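Local coordinates for protein insect group II chitinase (Ostrinia furnacalis, PDB 5Y2A) that probably hydrolyses chitin as a family 18 glycoside hydrolase, this catalytic domain contributing to chitin breakdown in the insect, at residues A[320-325]-A[360-365]; A[327-332]-A[368-373]. One frame throughout, in Å; residues are numbered along the deposited sequence.

Interaction 1: A[320-325]-A[360-365]; sequences DDDFMA and APLLTT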
loop_
_atom_site.group_PDB
_atom_site.type_symbol
_atom_site.label_atom_id
_atom_site.label_comp_id
_atom_site.label_asym_id
_atom_site.label_seq_id
_atom_site.Cartn_x
_atom_site.Cartn_y
_atom_site.Cartn_z
ATOM N N ASP A 320 4.020 15.696 15.121
ATOM C CA ASP A 320 3.661 16.536 16.256
ATOM C C ASP A 320 4.015 15.809 17.547
ATOM O O ASP A 320 3.671 14.633 17.717
ATOM C CB ASP A 320 2.171 16.893 16.247
ATOM C CG ASP A 320 1.837 17.979 15.249
ATOM O OD1 ASP A 320 2.778 18.561 14.678
ATOM O OD2 ASP A 320 0.637 18.258 15.035
ATOM N N ASP A 321 4.689 16.511 18.455
ATOM C CA ASP A 321 4.990 15.992 19.776
ATOM C C ASP A 321 4.010 16.591 20.782
ATOM O O ASP A 321 3.053 17.281 20.414
ATOM C CB ASP A 321 6.452 16.289 20.151
ATOM C CG ASP A 321 6.706 17.768 20.448
ATOM O OD1 ASP A 321 5.974 18.641 19.938
ATOM O OD2 ASP A 321 7.670 18.059 21.185
ATOM N N ASP A 322 4.261 16.333 22.072
ATOM C CA ASP A 322 3.411 16.863 23.136
ATOM C C ASP A 322 3.252 18.372 23.045
ATOM O O ASP A 322 2.149 18.899 23.218
ATOM C CB ASP A 322 3.987 16.491 24.501
ATOM C CG ASP A 322 3.197 15.418 25.182
ATOM O OD1 ASP A 322 2.071 15.159 24.718
ATOM O OD2 ASP A 322 3.684 14.844 26.178
ATOM N N PHE A 323 4.346 19.088 22.766
ATOM C CA PHE A 323 4.287 20.545 22.765
ATOM C C PHE A 323 3.429 21.067 21.621
ATOM O O PHE A 323 2.679 22.031 21.798
ATOM C CB PHE A 323 5.697 21.129 22.692
ATOM C CG PHE A 323 6.475 20.962 23.958
ATOM C CD1 PHE A 323 6.289 21.833 25.020
ATOM C CD2 PHE A 323 7.369 19.913 24.103
ATOM C CE1 PHE A 323 6.996 21.672 26.197
ATOM C CE2 PHE A 323 8.079 19.747 25.277
ATOM C CZ PHE A 323 7.892 20.633 26.327
ATOM N N MET A 324 3.529 20.461 20.438
ATOM C CA MET A 324 2.696 20.946 19.344
ATOM C C MET A 324 1.251 20.492 19.497
ATOM O O MET A 324 0.334 21.243 19.138
ATOM C CB MET A 324 3.256 20.510 17.988
ATOM C CG MET A 324 2.478 21.107 16.808
ATOM S SD MET A 324 2.333 22.914 16.888
ATOM C CE MET A 324 3.858 23.421 16.080
ATOM N N ALA A 325 1.024 19.286 20.030
ATOM C CA ALA A 325 -0.338 18.872 20.356
ATOM C C ALA A 325 -0.969 19.830 21.360
ATOM O O ALA A 325 -2.133 20.222 21.208
ATOM C CB ALA A 325 -0.346 17.439 20.895
ATOM N N ALA A 360 -0.990 7.145 26.532
ATOM C CA ALA A 360 -1.648 8.069 25.617
ATOM C C ALA A 360 -1.243 9.532 25.856
ATOM O O ALA A 360 -2.091 10.382 26.101
ATOM C CB ALA A 360 -3.161 7.917 25.706
ATOM N N PRO A 361 0.058 9.847 25.759
ATOM C CA PRO A 361 0.486 11.218 26.093
ATOM C C PRO A 361 -0.100 12.289 25.187
ATOM O O PRO A 361 -0.489 13.355 25.677
ATOM C CB PRO A 361 2.014 11.145 25.973
ATOM C CG PRO A 361 2.277 9.983 25.055
ATOM C CD PRO A 361 1.194 8.993 25.368
ATOM N N LEU A 362 -0.169 12.050 23.877
ATOM C CA LEU A 362 -0.706 13.066 22.977
ATOM C C LEU A 362 -2.180 13.335 23.264
ATOM O O LEU A 362 -2.608 14.491 23.345
ATOM C CB LEU A 362 -0.503 12.644 21.520
ATOM C CG LEU A 362 0.943 12.490 21.027
ATOM C CD1 LEU A 362 0.967 12.070 19.553
ATOM C CD2 LEU A 362 1.765 13.766 21.229
ATOM N N LEU A 363 -2.975 12.276 23.425
ATOM C CA LEU A 363 -4.398 12.473 23.688
ATOM C C LEU A 363 -4.629 13.077 25.070
ATOM O O LEU A 363 -5.547 13.884 25.259
ATOM C CB LEU A 363 -5.141 11.143 23.541
ATOM C CG LEU A 363 -6.665 11.188 23.649
ATOM C CD1 LEU A 363 -7.254 12.073 22.562
ATOM C CD2 LEU A 363 -7.236 9.778 23.570
ATOM N N THR A 364 -3.822 12.685 26.053
ATOM C CA THR A 364 -3.942 13.270 27.387
ATOM C C THR A 364 -3.646 14.766 27.361
ATOM O O THR A 364 -4.335 15.557 28.019
ATOM C CB THR A 364 -3.001 12.546 28.350
ATOM O OG1 THR A 364 -3.387 11.170 28.428
ATOM C CG2 THR A 364 -3.055 13.166 29.738
ATOM N N THR A 365 -2.626 15.170 26.599
ATOM C CA THR A 365 -2.299 16.587 26.464
ATOM C C THR A 365 -3.470 17.384 25.893
ATOM O O THR A 365 -3.775 18.484 26.375
ATOM C CB THR A 365 -1.053 16.742 25.588
ATOM O OG1 THR A 365 0.075 16.156 26.256
ATOM C CG2 THR A 365 -0.776 18.203 25.302
#
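Two helices on the outside of the family 18 TIM barrel, 322-334 and 361-371, meet here at their N-terminal ends. Asp-322, Leu-362 and Thr-365 bury the most surface. Leu-362 CG lies anti to its carbonyl carbon (chi1 -63°). With chi2 near 180° as well, Leu-362 CD2 lies 3.6 Å from Asp-321 C, at the start of the other helix. The same methyl also reaches Asp-322 N and the methyl of Ala-325, so the leucine packs against the start of helix 322-334. On the barrel side Leu-362 touches Phe-247 of strand 241-254. Asp-321 is the N-cap of that helix: its OD1 accepts from Met-324 N, while Asp-321 OD2 makes a salt bridge with Arg-300.

The polar part is buried. The carboxylate of Asp-322 divides its oxygens between two partners. OD2 accepts from the backbone N of Cys-379, and OD1 faces Thr-365. Contacts at both oxygens are consistent with the unusual chi1 of Asp-322, -107°, which is off the staggered values. Pro-361 O lies 3.3 Å from Asp-322 OD1, but both are acceptors and form no bond. Thr-365 CG2 is anti to its backbone N and rests near Asp-322 O. That places the hydroxyl beside the carboxylate, with Thr-365 OG1 2.7 Å from Asp-322 OD1 and 2.9 Å from Pro-361 O.

Interaction 2: A[327-332]-A[368-373]; sequences HKAEYV and HVLRGK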
loop_
_atom_site.group_PDB
_atom_site.type_symbol
_atom_site.label_atom_id
_atom_site.label_comp_id
_atom_site.label_asym_id
_atom_site.label_seq_id
_atom_site.Cartn_x
_atom_site.Cartn_y
_atom_site.Cartn_z
ATOM N N HIS A 327 -0.094 23.032 21.804
ATOM C CA HIS A 327 -0.315 24.313 21.142
ATOM C C HIS A 327 -1.563 24.282 20.272
ATOM O O HIS A 327 -2.341 25.242 20.257
ATOM C CB HIS A 327 0.887 24.703 20.285
ATOM C CG HIS A 327 0.699 26.009 19.578
ATOM N ND1 HIS A 327 0.833 27.222 20.216
ATOM C CD2 HIS A 327 0.331 26.293 18.306
ATOM C CE1 HIS A 327 0.587 28.199 19.362
ATOM N NE2 HIS A 327 0.274 27.662 18.196
ATOM N N LYS A 328 -1.761 23.197 19.521
ATOM C CA LYS A 328 -2.911 23.149 18.629
ATOM C C LYS A 328 -4.215 23.109 19.410
ATOM O O LYS A 328 -5.213 23.710 18.986
ATOM C CB LYS A 328 -2.773 21.959 17.681
ATOM C CG LYS A 328 -1.681 22.201 16.643
ATOM C CD LYS A 328 -1.478 21.012 15.711
ATOM C CE LYS A 328 -0.477 21.377 14.605
ATOM N NZ LYS A 328 -0.229 20.237 13.669
ATOM N N ALA A 329 -4.214 22.448 20.567
ATOM C CA ALA A 329 -5.388 22.473 21.428
ATOM C C ALA A 329 -5.606 23.863 22.013
ATOM O O ALA A 329 -6.746 24.321 22.124
ATOM C CB ALA A 329 -5.240 21.431 22.540
ATOM N N GLU A 330 -4.525 24.551 22.389
ATOM C CA GLU A 330 -4.669 25.911 22.896
ATOM C C GLU A 330 -5.096 26.871 21.797
ATOM O O GLU A 330 -5.852 27.816 22.059
ATOM C CB GLU A 330 -3.360 26.366 23.554
ATOM C CG GLU A 330 -3.065 25.591 24.825
ATOM C CD GLU A 330 -1.852 26.091 25.590
ATOM O OE1 GLU A 330 -0.921 26.647 24.970
ATOM O OE2 GLU A 330 -1.833 25.900 26.822
ATOM N N TYR A 331 -4.646 26.629 20.562
ATOM C CA TYR A 331 -5.141 27.379 19.410
ATOM C C TYR A 331 -6.647 27.220 19.256
ATOM O O TYR A 331 -7.366 28.196 19.007
ATOM C CB TYR A 331 -4.419 26.904 18.152
ATOM C CG TYR A 331 -4.897 27.511 16.853
ATOM C CD1 TYR A 331 -4.362 28.704 16.386
ATOM C CD2 TYR A 331 -5.850 26.874 16.073
ATOM C CE1 TYR A 331 -4.774 29.250 15.183
ATOM C CE2 TYR A 331 -6.274 27.417 14.870
ATOM C CZ TYR A 331 -5.728 28.608 14.431
ATOM O OH TYR A 331 -6.134 29.159 13.236
ATOM N N VAL A 332 -7.135 25.980 19.364
ATOM C CA VAL A 332 -8.572 25.715 19.317
ATOM C C VAL A 332 -9.307 26.524 20.378
ATOM O O VAL A 332 -10.357 27.120 20.115
ATOM C CB VAL A 332 -8.831 24.205 19.484
ATOM C CG1 VAL A 332 -10.281 23.950 19.906
ATOM C CG2 VAL A 332 -8.500 23.469 18.181
ATOM N N HIS A 368 -6.172 17.705 28.539
ATOM C CA HIS A 368 -5.738 18.681 29.532
ATOM C C HIS A 368 -6.143 20.095 29.130
ATOM O O HIS A 368 -6.743 20.835 29.920
ATOM C CB HIS A 368 -4.221 18.553 29.702
ATOM C CG HIS A 368 -3.596 19.638 30.519
ATOM N ND1 HIS A 368 -3.927 19.867 31.836
ATOM C CD2 HIS A 368 -2.637 20.542 30.207
ATOM C CE1 HIS A 368 -3.210 20.877 32.296
ATOM N NE2 HIS A 368 -2.418 21.302 31.328
ATOM N N VAL A 369 -5.860 20.473 27.882
ATOM C CA VAL A 369 -6.136 21.832 27.419
ATOM C C VAL A 369 -7.636 22.064 27.269
ATOM O O VAL A 369 -8.169 23.099 27.692
ATOM C CB VAL A 369 -5.402 22.102 26.092
ATOM C CG1 VAL A 369 -5.837 23.443 25.518
ATOM C CG2 VAL A 369 -3.893 22.049 26.296
ATOM N N LEU A 370 -8.331 21.134 26.620
ATOM C CA LEU A 370 -9.705 21.378 26.199
ATOM C C LEU A 370 -10.737 21.018 27.256
ATOM O O LEU A 370 -11.838 21.581 27.248
ATOM C CB LEU A 370 -10.010 20.595 24.919
ATOM C CG LEU A 370 -9.206 21.023 23.694
ATOM C CD1 LEU A 370 -9.664 20.215 22.494
ATOM C CD2 LEU A 370 -9.373 22.521 23.451
ATOM N N ARG A 371 -10.423 20.079 28.146
ATOM C CA ARG A 371 -11.391 19.594 29.117
ATOM C C ARG A 371 -10.888 19.703 30.551
ATOM O O ARG A 371 -11.548 19.194 31.466
ATOM C CB ARG A 371 -11.787 18.150 28.783
ATOM C CG ARG A 371 -12.412 18.027 27.391
ATOM C CD ARG A 371 -12.630 16.591 26.995
ATOM N NE ARG A 371 -13.720 15.964 27.737
ATOM C CZ ARG A 371 -13.826 14.654 27.936
ATOM N NH1 ARG A 371 -12.897 13.831 27.465
ATOM N NH2 ARG A 371 -14.857 14.164 28.613
ATOM N N GLY A 372 -9.751 20.363 30.771
ATOM C CA GLY A 372 -9.272 20.608 32.118
ATOM C C GLY A 372 -8.800 19.393 32.877
ATOM O O GLY A 372 -8.697 19.445 34.106
ATOM N N LYS A 373 -8.527 18.293 32.189
ATOM C CA LYS A 373 -7.983 17.115 32.853
ATOM C C LYS A 373 -6.611 17.459 33.417
ATOM O O LYS A 373 -5.735 17.925 32.683
ATOM C CB LYS A 373 -7.867 15.962 31.858
ATOM C CG LYS A 373 -9.161 15.609 31.126
ATOM C CD LYS A 373 -10.202 14.901 31.972
ATOM C CE LYS A 373 -11.377 14.493 31.089
ATOM N NZ LYS A 373 -12.478 13.820 31.833
#
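The guanidinium of Arg-371 carries Lys-373 CE on one face, 3.9 Å above its plane and over the centre. The His-368 ring meets the carbonyl carbon of Lys-373 at its edge. There His-368 ND1 donates to Lys-373 O over 2.8 Å, nearly in the ring plane and in the carbonyl plane. This bond spans the C-terminal region of the helix, where Gly-372 has positive phi.

The contact between the helices is apolar, with a small residue at its centre. Ala-329 CB points at the other helix and meets Val-369 CB at 3.6 Å. Val-369 CG1, anti to its backbone N (chi1 172°), lies 3.5 Å from Ala-329 C. It also touches the side of Glu-330, whose CG is 3.6 Å from Val-369 CG1. The glutamate chain crosses the valine at about a right angle. Leu-370 adds its CD2, 3.4 Å from Ala-329 O and 3.9 Å from Val-332 CG1. An alanine in place of Val-369 would lose both gamma methyls, and would probably loosen the packing against Ala-329 and Glu-330.

Val-369 O accepts from Arg-333, a second tie to helix 322-334. Val-332 and Leu-370 both touch Ser-340 of strand 339-343, and Leu-370 also touches Val-5 of strand 4-10. Tyr-331 points away from this contact and packs on helix 224-233. The two helices thus lie side by side over neighbouring parallel strands of the TIM barrel.

Interactions 1 and 2 are successive parts of one helix pair, 322-334 with 361-371, and their centres are 10 Å apart. Interaction 1 joins the first turns and combines a buried carboxylate-hydroxyl contact with leucine packing. Interaction 2 lies further along and is apolar. They also touch directly: Lys-328 NZ forms a salt bridge of 2.6 Å with Asp-320 OD2, tying the helix back to the residues before it. Helix 322-334 also reaches residues that contact a bound glycan, probably N-linked at Asn-225 and not the substrate: His-327 bonds to Tyr-212 and Tyr-331 to Asn-225. The side chain of Glu-330, in interaction 2, is about 12 Å from a bound NAG.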